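Local structure of uncharacterized CONSERVED DOMAIN PROTEIN (Vibrio cholerae, 3LKV) at residues 62-65 against 66-70. The protein is probably the substrate-binding component of an ABC transporter, holding a phenylalanine in the cleft between its two domains. Sequence-based numbering, arbitrary orientation.
Sequences ARQF and VGENP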
loop_
_atom_site.group_PDB
_atom_site.type_symbol
_atom_site.label_atom_id
_atom_site.label_comp_id
_atom_site.label_asym_id
_atom_site.label_seq_id
_atom_site.Cartn_x
_atom_site.Cartn_y
_atom_site.Cartn_z
ATOM N N ALA A 62 21.003 1.510 0.783
ATOM C CA ALA A 62 21.484 2.713 1.476
ATOM C C ALA A 62 22.070 3.707 0.483
ATOM O O ALA A 62 21.730 4.907 0.512
ATOM C CB ALA A 62 22.508 2.346 2.617
ATOM N N ARG A 63 22.879 3.233 -0.449
ATOM C CA ARG A 63 23.505 4.132 -1.429
ATOM C C ARG A 63 22.464 4.746 -2.386
ATOM O O ARG A 63 22.557 5.908 -2.726
ATOM C CB ARG A 63 24.586 3.420 -2.261
ATOM C CG ARG A 63 25.719 2.856 -1.366
ATOM C CD ARG A 63 26.670 1.971 -2.167
ATOM N NE ARG A 63 27.803 1.615 -1.343
ATOM C CZ ARG A 63 28.678 0.663 -1.608
ATOM N NH1 ARG A 63 28.579 -0.067 -2.702
ATOM N NH2 ARG A 63 29.671 0.435 -0.755
ATOM N N GLN A 64 21.495 3.956 -2.817
ATOM C CA GLN A 64 20.478 4.458 -3.754
ATOM C C GLN A 64 19.635 5.484 -3.044
ATOM O O GLN A 64 19.385 6.546 -3.584
ATOM C CB GLN A 64 19.549 3.320 -4.162
ATOM C CG GLN A 64 18.587 3.687 -5.302
ATOM C CD GLN A 64 18.244 2.424 -6.116
ATOM O OE1 GLN A 64 17.928 1.341 -5.560
ATOM N NE2 GLN A 64 18.355 2.540 -7.433
ATOM N N PHE A 65 19.208 5.155 -1.817
ATOM C CA PHE A 65 18.352 6.074 -1.070
ATOM C C PHE A 65 19.082 7.372 -0.763
ATOM O O PHE A 65 18.512 8.465 -0.911
ATOM C CB PHE A 65 17.872 5.479 0.262
ATOM C CG PHE A 65 16.661 4.595 0.170
ATOM C CD1 PHE A 65 15.808 4.611 -0.910
ATOM C CD2 PHE A 65 16.341 3.775 1.228
ATOM C CE1 PHE A 65 14.676 3.757 -0.959
ATOM C CE2 PHE A 65 15.205 2.978 1.190
ATOM C CZ PHE A 65 14.394 2.973 0.099
ATOM N N VAL A 66 20.338 7.278 -0.336
ATOM C CA VAL A 66 21.072 8.516 -0.061
ATOM C C VAL A 66 21.175 9.414 -1.308
ATOM O O VAL A 66 21.121 10.588 -1.194
ATOM C CB VAL A 66 22.464 8.271 0.556
ATOM C CG1 VAL A 66 23.316 9.579 0.469
ATOM C CG2 VAL A 66 22.276 7.770 2.006
ATOM N N GLY A 67 21.285 8.831 -2.485
ATOM C CA GLY A 67 21.373 9.619 -3.695
ATOM C C GLY A 67 20.059 10.272 -4.138
ATOM O O GLY A 67 20.094 11.045 -5.027
ATOM N N GLU A 68 18.916 9.899 -3.552
ATOM C CA GLU A 68 17.619 10.490 -3.843
ATOM C C GLU A 68 17.250 11.600 -2.819
ATOM O O GLU A 68 16.103 12.048 -2.776
ATOM C CB GLU A 68 16.550 9.376 -3.807
ATOM C CG GLU A 68 16.673 8.352 -4.918
ATOM C CD GLU A 68 15.784 7.099 -4.722
ATOM O OE1 GLU A 68 15.033 6.960 -3.699
ATOM O OE2 GLU A 68 15.849 6.231 -5.613
ATOM N N ASN A 69 18.195 12.025 -1.991
ATOM C CA ASN A 69 17.939 13.102 -1.041
ATOM C C ASN A 69 16.570 13.078 -0.300
ATOM O O ASN A 69 15.735 13.946 -0.457
ATOM C CB ASN A 69 18.174 14.415 -1.758
ATOM C CG ASN A 69 19.499 14.384 -2.548
ATOM O OD1 ASN A 69 20.565 14.101 -1.989
ATOM N ND2 ASN A 69 19.415 14.579 -3.862
ATOM N N PRO A 70 16.325 12.038 0.479
ATOM C CA PRO A 70 15.099 12.044 1.265
ATOM C C PRO A 70 15.283 12.961 2.467
ATOM O O PRO A 70 16.408 13.249 2.829
ATOM C CB PRO A 70 14.970 10.600 1.720
ATOM C CG PRO A 70 16.437 10.158 1.874
ATOM C CD PRO A 70 17.170 10.880 0.761
#
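Val-66 N donates to Ala-62 O at 2.9 Å (N-H...O angle 164°) and Gly-67 N to Arg-63 O, the i to i-4 bonds of an alpha-helix, and Glu-68 N is also hydrogen-bonded to Phe-65 O, three residues back. That last donor, 3.0 Å from Phe-65 O, stands well above the carbonyl plane, and a type I turn from Val-66 to Asn-69 leads the chain away. Pro-70 CD packs against the same carbonyl, 3.2 Å from Phe-65 O. Glu-68 turns back over the final helical turn: CG, anti to its own carbonyl carbon (chi1 -67°), is placed 3.5 Å from Gln-64 O, and the extended chain beyond it carries the carboxylate on toward Gln-64 and Phe-65. The carboxylate spans both side chains, OE2 lying 3.8 Å from Gln-64 CG and OE1 meeting the edge of the Phe-65 ring near its plane, 3.7 Å from CD1. Ring and carboxylate planes are 58° apart. OE1 also has a long, weak ion pair with Lys-10, while Gln-64 OE1 is hydrogen-bonded to Thr-8 of the second subunit. The Glu-68 side chain lies about 5 Å from a bound zinc ion, beside the zinc ligand Asp-47 but too far to coordinate the metal itself. Phe-65 packs on Ala-12 and Leu-73 of the parallel sheet, where the chain passes from helix 55-66 to strand 72-76, a helix-to-strand connection of the Rossmann-like domain of a periplasmic binding protein.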